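Local atomic coordinates of cysteine synthase (Fusobacterium nucleatum subsp. nucleatum strain ATCC 25586, PDB entry 5XEN), a protein that probably catalyses the formation of L-cysteine and acetate from O-acetyl-L-serine and hydrogen sulfide, using pyridoxal 5'-phosphate as cofactor. Residues I70-G75 and N145-V150; T45-A50 and L81-A86; T77-A82 and I105-A110. One frame throughout, in Å; residues are numbered along the deposited sequence.

Contact 1 of 3, residues I70-G75 and N145-V150. With SER (serine), chain N.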
loop_
_atom_site.group_PDB
_atom_site.type_symbol
_atom_site.label_atom_id
_atom_site.label_comp_id
_atom_site.label_asym_id
_atom_site.label_seq_id
_atom_site.Cartn_x
_atom_site.Cartn_y
_atom_site.Cartn_z
ATOM N N ILE B 70 21.303 -7.873 10.711
ATOM C CA ILE B 70 21.883 -8.001 9.392
ATOM C C ILE B 70 21.211 -9.185 8.665
ATOM O O ILE B 70 21.098 -10.257 9.233
ATOM C CB ILE B 70 23.390 -8.276 9.432
ATOM C CG1 ILE B 70 24.149 -7.274 10.313
ATOM C CG2 ILE B 70 23.940 -8.121 8.007
ATOM C CD1 ILE B 70 25.568 -7.728 10.608
ATOM N N GLU B 71 20.774 -8.970 7.427
ATOM C CA GLU B 71 20.018 -9.989 6.691
ATOM C C GLU B 71 20.297 -9.888 5.198
ATOM O O GLU B 71 20.486 -8.777 4.672
ATOM C CB GLU B 71 18.528 -9.879 6.990
ATOM C CG GLU B 71 17.622 -10.930 6.351
ATOM C CD GLU B 71 17.746 -12.346 6.950
ATOM O OE1 GLU B 71 18.760 -12.643 7.631
ATOM O OE2 GLU B 71 16.819 -13.161 6.724
ATOM N N ALA B 72 20.405 -11.039 4.543
ATOM C CA ALA B 72 20.465 -11.114 3.083
ATOM C C ALA B 72 19.034 -11.299 2.562
ATOM O O ALA B 72 18.297 -12.128 3.083
ATOM C CB ALA B 72 21.367 -12.275 2.645
ATOM N N THR B 73 18.651 -10.553 1.529
ATOM C CA THR B 73 17.266 -10.501 1.088
ATOM C C THR B 73 17.220 -10.108 -0.393
ATOM O O THR B 73 18.112 -9.377 -0.875
ATOM C CB THR B 73 16.445 -9.481 1.919
ATOM O OG1 THR B 73 15.123 -9.338 1.399
ATOM C CG2 THR B 73 17.072 -8.108 1.894
ATOM N N SER B 74 16.175 -10.556 -1.091
ATOM C CA SER B 74 15.896 -10.048 -2.427
ATOM C C SER B 74 15.063 -8.754 -2.351
ATOM O O SER B 74 14.784 -8.141 -3.393
ATOM C CB SER B 74 15.202 -11.113 -3.289
ATOM O OG SER B 74 13.953 -11.480 -2.749
ATOM N N GLY B 75 14.640 -8.353 -1.160
ATOM C CA GLY B 75 14.065 -7.015 -0.980
ATOM C C GLY B 75 13.005 -6.932 0.088
ATOM O O GLY B 75 13.133 -6.152 1.026
ATOM N N ASN B 145 18.308 -14.846 9.297
ATOM C CA ASN B 145 18.477 -15.962 8.370
ATOM C C ASN B 145 17.140 -16.630 7.964
ATOM O O ASN B 145 16.823 -17.759 8.363
ATOM C CB ASN B 145 19.443 -16.999 8.924
ATOM C CG ASN B 145 19.937 -17.938 7.839
ATOM O OD1 ASN B 145 19.411 -17.950 6.708
ATOM N ND2 ASN B 145 20.931 -18.726 8.169
ATOM N N GLN B 146 16.362 -15.895 7.189
ATOM C CA GLN B 146 15.072 -16.350 6.695
ATOM C C GLN B 146 15.108 -17.700 5.926
ATOM O O GLN B 146 14.100 -18.351 5.816
ATOM C CB GLN B 146 14.470 -15.282 5.785
ATOM C CG GLN B 146 15.289 -15.008 4.534
ATOM C CD GLN B 146 14.598 -14.008 3.610
ATOM O OE1 GLN B 146 13.355 -13.985 3.509
ATOM N NE2 GLN B 146 15.389 -13.210 2.899
ATOM N N PHE B 147 16.261 -18.080 5.381
ATOM C CA PHE B 147 16.405 -19.329 4.636
ATOM C C PHE B 147 16.389 -20.553 5.554
ATOM O O PHE B 147 16.080 -21.648 5.085
ATOM C CB PHE B 147 17.695 -19.309 3.808
ATOM C CG PHE B 147 17.822 -18.071 2.957
ATOM C CD1 PHE B 147 17.131 -17.968 1.767
ATOM C CD2 PHE B 147 18.545 -16.986 3.409
ATOM C CE1 PHE B 147 17.200 -16.811 1.001
ATOM C CE2 PHE B 147 18.605 -15.821 2.654
ATOM C CZ PHE B 147 17.939 -15.753 1.445
ATOM N N THR B 148 16.704 -20.360 6.840
ATOM C CA THR B 148 16.768 -21.490 7.807
ATOM C C THR B 148 15.934 -21.311 9.055
ATOM O O THR B 148 15.639 -22.278 9.761
ATOM C CB THR B 148 18.221 -21.788 8.223
ATOM O OG1 THR B 148 18.741 -20.660 8.952
ATOM C CG2 THR B 148 19.068 -22.055 7.003
ATOM N N ASN B 149 15.506 -20.088 9.331
ATOM C CA ASN B 149 14.838 -19.760 10.577
ATOM C C ASN B 149 13.405 -20.279 10.579
ATOM O O ASN B 149 12.599 -19.869 9.759
ATOM C CB ASN B 149 14.860 -18.229 10.768
ATOM C CG ASN B 149 14.424 -17.769 12.163
ATOM O OD1 ASN B 149 13.587 -18.394 12.801
ATOM N ND2 ASN B 149 15.002 -16.642 12.639
ATOM N N VAL B 150 13.090 -21.170 11.522
ATOM C CA VAL B 150 11.763 -21.765 11.597
ATOM C C VAL B 150 10.668 -20.725 11.761
ATOM O O VAL B 150 9.521 -20.950 11.410
ATOM C CB VAL B 150 11.684 -22.790 12.759
ATOM C CG1 VAL B 150 11.760 -22.083 14.113
ATOM C CG2 VAL B 150 10.411 -23.644 12.651
HETATM N N SER N . 11.484 -13.159 -1.225
HETATM C CA SER N . 12.341 -13.192 -0.051
HETATM C C SER N . 12.979 -11.810 0.297
HETATM O O SER N . 14.179 -11.752 0.711
HETATM C CB SER N . 13.441 -14.144 -0.269
HETATM O OG SER N . 14.367 -13.459 -1.096
HETATM O OXT SER N . 12.166 -10.882 0.394
#
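E71 and Q146 join the end of strand 68-72 to the loop before helix 151-167, at the pocket that holds the carboxylate of a bound serine. E71 turns CG away from its own backbone N (chi1 -177°) and then bends at chi2. This brings the carboxylate to the loop backbone, where each oxygen takes one N-H. Q146 N reaches E71 OE2 at 2.8 Å, at 163°, on the syn lone pair. N145 N reaches E71 OE1, also at 2.8 Å, from the syn side but somewhat out of the carboxylate plane and less straight. Two bonds to successive amides fix the rotation of the buried carboxylate and may offset part of its charge.

Q146 runs the other way. Its chain is extended beyond CG, and the amide ends beside the strand. Q146 NE2 gives one bond to A72 O, 3.1 Å long, on a lone pair in the carbonyl plane. Q146 NE2 also bonds serine O at 2.9 Å. On the other side of the amide, OE1 is bonded to T77 OG1, which sets which way the group faces. One face of the F147 ring covers Q146 CG, and F147 CE2 lies 3.7 Å from A72 O.

The serine is also gripped from the chain after the strand. S74 N bonds serine O at 2.9 Å, and S74 OG bonds serine OG at 2.6 Å. T73 OG1 accepts from G75 N at 2.8 Å, an ST turn. The Thr-Ser-Gly turn, with a glutamine facing it, is typical of the substrate-carboxylate site of O-acetylserine sulfhydrylases.

Contact 2 of 3, residues T45-A50 and L81-A86. With SER (serine), chain N.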
loop_
_atom_site.group_PDB
_atom_site.type_symbol
_atom_site.label_atom_id
_atom_site.label_comp_id
_atom_site.label_asym_id
_atom_site.label_seq_id
_atom_site.Cartn_x
_atom_site.Cartn_y
_atom_site.Cartn_z
ATOM N N THR B 45 4.024 -9.795 2.370
ATOM C CA THR B 45 3.845 -10.828 3.373
ATOM C C THR B 45 5.034 -10.920 4.341
ATOM O O THR B 45 4.880 -11.420 5.437
ATOM C CB THR B 45 3.578 -12.229 2.739
ATOM O OG1 THR B 45 2.810 -13.021 3.646
ATOM C CG2 THR B 45 4.858 -12.966 2.389
ATOM N N LYS B 46 6.194 -10.416 3.935
ATOM C CA LYS B 46 7.403 -10.587 4.744
ATOM C C LYS B 46 7.346 -9.801 6.030
ATOM O O LYS B 46 8.132 -10.067 6.936
ATOM C CB LYS B 46 8.658 -10.165 3.987
ATOM C CG LYS B 46 8.845 -10.784 2.630
ATOM C CD LYS B 46 8.983 -12.280 2.686
ATOM C CE LYS B 46 8.963 -12.838 1.281
ATOM N NZ LYS B 46 7.674 -12.493 0.672
ATOM N N ASP B 47 6.429 -8.835 6.132
ATOM C CA ASP B 47 6.168 -8.154 7.426
ATOM C C ASP B 47 5.916 -9.205 8.525
ATOM O O ASP B 47 6.340 -9.041 9.691
ATOM C CB ASP B 47 4.917 -7.298 7.383
ATOM C CG ASP B 47 5.084 -5.970 6.676
ATOM O OD1 ASP B 47 6.146 -5.743 6.045
ATOM O OD2 ASP B 47 4.104 -5.161 6.712
ATOM N N ARG B 48 5.212 -10.284 8.160
ATOM C CA ARG B 48 4.891 -11.320 9.120
ATOM C C ARG B 48 6.120 -12.069 9.650
ATOM O O ARG B 48 6.225 -12.349 10.848
ATOM C CB ARG B 48 3.958 -12.334 8.491
ATOM C CG ARG B 48 2.622 -11.787 8.047
ATOM C CD ARG B 48 1.828 -12.919 7.414
ATOM N NE ARG B 48 0.613 -12.497 6.789
ATOM C CZ ARG B 48 -0.607 -12.510 7.351
ATOM N NH1 ARG B 48 -0.771 -12.906 8.608
ATOM N NH2 ARG B 48 -1.652 -12.086 6.659
ATOM N N ILE B 49 7.032 -12.402 8.753
ATOM C CA ILE B 49 8.210 -13.103 9.152
ATOM C C ILE B 49 9.226 -12.193 9.799
ATOM O O ILE B 49 9.954 -12.634 10.696
ATOM C CB ILE B 49 8.804 -13.949 8.022
ATOM C CG1 ILE B 49 9.577 -13.130 6.972
ATOM C CG2 ILE B 49 7.647 -14.752 7.384
ATOM C CD1 ILE B 49 10.431 -14.024 6.060
ATOM N N ALA B 50 9.306 -10.952 9.326
ATOM C CA ALA B 50 10.187 -9.989 9.949
ATOM C C ALA B 50 9.775 -9.850 11.423
ATOM O O ALA B 50 10.640 -9.849 12.317
ATOM C CB ALA B 50 10.139 -8.648 9.197
ATOM N N LEU B 81 11.686 -5.956 7.690
ATOM C CA LEU B 81 12.621 -5.733 8.783
ATOM C C LEU B 81 12.901 -4.246 9.006
ATOM O O LEU B 81 12.923 -3.786 10.155
ATOM C CB LEU B 81 13.917 -6.462 8.549
ATOM C CG LEU B 81 13.903 -7.967 8.678
ATOM C CD1 LEU B 81 15.194 -8.518 8.083
ATOM C CD2 LEU B 81 13.694 -8.397 10.136
ATOM N N ALA B 82 13.057 -3.485 7.918
ATOM C CA ALA B 82 13.332 -2.048 8.025
ATOM C C ALA B 82 12.241 -1.289 8.750
ATOM O O ALA B 82 12.492 -0.450 9.659
ATOM C CB ALA B 82 13.621 -1.471 6.648
ATOM N N MET B 83 11.002 -1.604 8.408
ATOM C CA MET B 83 9.877 -0.946 9.021
ATOM C C MET B 83 9.774 -1.292 10.503
ATOM O O MET B 83 9.539 -0.426 11.329
ATOM C CB MET B 83 8.592 -1.350 8.299
ATOM C CG MET B 83 7.344 -0.744 8.894
ATOM S SD MET B 83 5.872 -1.427 8.113
ATOM C CE MET B 83 5.888 -3.087 8.839
ATOM N N ILE B 84 9.921 -2.569 10.823
ATOM C CA ILE B 84 9.870 -3.015 12.201
ATOM C C ILE B 84 11.023 -2.437 13.034
ATOM O O ILE B 84 10.835 -2.031 14.177
ATOM C CB ILE B 84 9.878 -4.548 12.263
ATOM C CG1 ILE B 84 8.540 -5.036 11.698
ATOM C CG2 ILE B 84 10.074 -5.038 13.693
ATOM C CD1 ILE B 84 8.497 -6.513 11.445
ATOM N N CYS B 85 12.209 -2.402 12.445
ATOM C CA CYS B 85 13.370 -1.812 13.107
ATOM C C CYS B 85 13.244 -0.291 13.312
ATOM O O CYS B 85 13.748 0.262 14.330
ATOM C CB CYS B 85 14.638 -2.176 12.364
ATOM S SG CYS B 85 15.115 -3.922 12.492
ATOM N N ALA B 86 12.533 0.401 12.398
ATOM C CA ALA B 86 12.181 1.808 12.605
ATOM C C ALA B 86 11.307 1.972 13.843
ATOM O O ALA B 86 11.627 2.764 14.730
ATOM C CB ALA B 86 11.493 2.425 11.361
HETATM N N SER N . 11.484 -13.159 -1.225
HETATM C CA SER N . 12.341 -13.192 -0.051
HETATM C C SER N . 12.979 -11.810 0.297
HETATM O O SER N . 14.179 -11.752 0.711
HETATM C CB SER N . 13.441 -14.144 -0.269
HETATM O OG SER N . 14.367 -13.459 -1.096
HETATM O OXT SER N . 12.166 -10.882 0.394
#
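Helices 46-50 and 81-86 cross at -51° with their axes 9.2 Å apart, and their backbones come nearest at A50 and L81, where CA is 5.0 Å from CA. The small side chain of A50 makes this approach possible. It points at the other helix and carries the largest share of the contact.

A50 CB lies 3.5 Å from L81 N, so the methyl rests directly on the backbone of helix 76-88. L81 CD2 touches A50 CB at 3.7 Å. I84 CD1 also touches A50 CB, at 3.5 Å. The I84 side chain reaches this far because CG1 is anti to the carbonyl carbon and the chain is extended to CD1. I84 CD1 also reaches one turn back and lies 3.8 Å from D47 O.

M83 makes the second patch. Its CG is anti to the backbone N (chi1 178°), and the thioether bends at chi3 (73°). The methyl is thereby laid against the D47 carboxylate, with M83 CE 3.5 Å from D47 OD2. The two side chains cross at about a right angle. M83 also packs on G264 of the second subunit, so this edge of the interface lies near the dimer contact.

The contact packs helix 46-59 against helix 76-88. The first of these carries K46, which touches the cofactor and is predicted to bind it covalently. No hydrogen bond joins the two segments. Methyl groups dominate, and the one charged group meets a thioether methyl. D47 OD2 accepts from G42 N, and this bond, with the nearby N-terminal end of the helix, would probably keep the carboxylate ionised.

Contact 3 of 3, residues T77-A82 and I105-A110. With SER (serine), chain N.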
loop_
_atom_site.group_PDB
_atom_site.type_symbol
_atom_site.label_atom_id
_atom_site.label_comp_id
_atom_site.label_asym_id
_atom_site.label_seq_id
_atom_site.Cartn_x
_atom_site.Cartn_y
_atom_site.Cartn_z
ATOM N N THR B 77 11.814 -8.980 2.516
ATOM C CA THR B 77 12.151 -9.257 3.917
ATOM C C THR B 77 12.960 -8.090 4.513
ATOM O O THR B 77 12.770 -7.735 5.658
ATOM C CB THR B 77 12.919 -10.567 4.074
ATOM O OG1 THR B 77 12.065 -11.632 3.629
ATOM C CG2 THR B 77 13.255 -10.805 5.544
ATOM N N GLY B 78 13.834 -7.503 3.705
ATOM C CA GLY B 78 14.583 -6.301 4.093
ATOM C C GLY B 78 13.660 -5.120 4.390
ATOM O O GLY B 78 13.846 -4.403 5.378
ATOM N N ILE B 79 12.635 -4.930 3.571
ATOM C CA ILE B 79 11.657 -3.854 3.806
ATOM C C ILE B 79 10.850 -4.073 5.081
ATOM O O ILE B 79 10.672 -3.159 5.872
ATOM C CB ILE B 79 10.720 -3.678 2.606
ATOM C CG1 ILE B 79 11.521 -3.247 1.375
ATOM C CG2 ILE B 79 9.643 -2.650 2.924
ATOM C CD1 ILE B 79 10.778 -3.397 0.043
ATOM N N GLY B 80 10.338 -5.286 5.254
ATOM C CA GLY B 80 9.635 -5.641 6.461
ATOM C C GLY B 80 10.470 -5.447 7.723
ATOM O O GLY B 80 10.032 -4.830 8.694
ATOM N N LEU B 81 11.686 -5.956 7.690
ATOM C CA LEU B 81 12.621 -5.733 8.783
ATOM C C LEU B 81 12.901 -4.246 9.006
ATOM O O LEU B 81 12.923 -3.786 10.155
ATOM C CB LEU B 81 13.917 -6.462 8.549
ATOM C CG LEU B 81 13.903 -7.967 8.678
ATOM C CD1 LEU B 81 15.194 -8.518 8.083
ATOM C CD2 LEU B 81 13.694 -8.397 10.136
ATOM N N ALA B 82 13.057 -3.485 7.918
ATOM C CA ALA B 82 13.332 -2.048 8.025
ATOM C C ALA B 82 12.241 -1.289 8.750
ATOM O O ALA B 82 12.492 -0.450 9.659
ATOM C CB ALA B 82 13.621 -1.471 6.648
ATOM N N ILE B 105 15.342 -0.592 -2.682
ATOM C CA ILE B 105 16.366 0.179 -2.000
ATOM C C ILE B 105 15.763 1.443 -1.391
ATOM O O ILE B 105 16.021 1.775 -0.247
ATOM C CB ILE B 105 17.515 0.595 -2.936
ATOM C CG1 ILE B 105 18.235 -0.626 -3.520
ATOM C CG2 ILE B 105 18.464 1.539 -2.202
ATOM C CD1 ILE B 105 19.102 -0.323 -4.737
ATOM N N GLN B 106 14.959 2.148 -2.169
ATOM C CA GLN B 106 14.413 3.424 -1.727
ATOM C C GLN B 106 13.488 3.221 -0.518
ATOM O O GLN B 106 13.464 4.044 0.402
ATOM C CB GLN B 106 13.639 4.111 -2.852
ATOM C CG GLN B 106 14.401 4.387 -4.136
ATOM C CD GLN B 106 15.397 5.499 -4.024
ATOM O OE1 GLN B 106 16.235 5.525 -3.128
ATOM N NE2 GLN B 106 15.303 6.458 -4.952
ATOM N N LEU B 107 12.719 2.139 -0.530
ATOM C CA LEU B 107 11.837 1.848 0.601
ATOM C C LEU B 107 12.646 1.542 1.857
ATOM O O LEU B 107 12.383 2.110 2.906
ATOM C CB LEU B 107 10.883 0.726 0.269
ATOM C CG LEU B 107 9.776 1.109 -0.735
ATOM C CD1 LEU B 107 9.095 -0.139 -1.334
ATOM C CD2 LEU B 107 8.743 2.017 -0.073
ATOM N N MET B 108 13.646 0.677 1.735
ATOM C CA MET B 108 14.475 0.350 2.896
ATOM C C MET B 108 15.160 1.602 3.450
ATOM O O MET B 108 15.175 1.823 4.665
ATOM C CB MET B 108 15.506 -0.723 2.545
ATOM C CG MET B 108 14.869 -2.112 2.519
ATOM S SD MET B 108 16.108 -3.376 2.217
ATOM C CE MET B 108 16.188 -3.350 0.452
ATOM N N ARG B 109 15.732 2.416 2.563
ATOM C CA ARG B 109 16.402 3.657 3.000
ATOM C C ARG B 109 15.442 4.672 3.625
ATOM O O ARG B 109 15.815 5.346 4.562
ATOM C CB ARG B 109 17.210 4.270 1.866
ATOM C CG ARG B 109 18.377 3.370 1.441
ATOM C CD ARG B 109 19.206 4.082 0.412
ATOM N NE ARG B 109 20.142 4.925 1.100
ATOM C CZ ARG B 109 20.780 5.976 0.588
ATOM N NH1 ARG B 109 20.511 6.404 -0.640
ATOM N NH2 ARG B 109 21.627 6.648 1.341
ATOM N N ALA B 110 14.194 4.720 3.165
ATOM C CA ALA B 110 13.165 5.604 3.756
ATOM C C ALA B 110 12.959 5.275 5.227
ATOM O O ALA B 110 12.646 6.145 6.010
ATOM C CB ALA B 110 11.838 5.451 3.016
HETATM N N SER N . 11.484 -13.159 -1.225
HETATM C CA SER N . 12.341 -13.192 -0.051
HETATM C C SER N . 12.979 -11.810 0.297
HETATM O O SER N . 14.179 -11.752 0.711
HETATM C CB SER N . 13.441 -14.144 -0.269
HETATM O OG SER N . 14.367 -13.459 -1.096
HETATM O OXT SER N . 12.166 -10.882 0.394
#
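M108 is the main link between helix 105-110 and helix 77-82, and its side chain can be followed outward. CB leads off the helix, and CG is anti to the carbonyl carbon, which sends the chain along the face of the other helix. M108 CG is the first atom to touch. M108 CG lies 3.7 Å from I79 CG1 and touches G78 C, with A82 CB a little farther off. The next atom, M108 SD, rests over the backbone of G78, 3.7 Å from G78 C and 3.8 Å from G78 CA. G78 has no side chain, which leaves room for the sulfur. The chain then bends at chi3 (-85°), and CE turns toward G75 O, at the N-cap of helix 76-88. M108 also packs on I94 and M96 of strand 91-97, so it packs between both helices and that strand.

I79 meets M108 at about a right angle and L107 obliquely. Its tip, I79 CD1, is 3.9 Å from L107 CD1. Farther along, A82 CB faces the backbone at M108 O, 4.1 Å away. L107 and A110 pack on L266 of the second subunit, which places helix 102-110 at the dimer interface.

The other end of helix 77-82 faces the active site. T77 N gives a straight bond to OXT of the bound serine, 2.9 Å long at 161°, where the positive end of the helix dipole would favour a carboxylate.

The two helices run nearly parallel, at 15°. They follow strands 68-72 and 91-97, neighbours in a parallel sheet. Such side-by-side helices are typical of successive beta-alpha-beta units in an alpha/beta domain of this enzyme family.

Overall arrangement
From the N terminus, the first segment reached is 45-50, on helix 46-59. Contact 2 closes its loop at 81-86 on helix 76-88. Before that loop closes, strand 68-72 opens contact 1, which ends only at 145-150, so contacts 1 and 2 cross. Contact 3 starts at 77-82, sharing L81 and A82 with contact 2, and closes at 105-110. It is nested inside contact 1. Helix 76-88 packs on helix 46-59 through one face and on helix 102-110 through another. Contact 1 ties strand 68-72 to the loop ahead of helix 151-167. Contacts 2 and 3 also reach the second subunit, and all three border the bound serine.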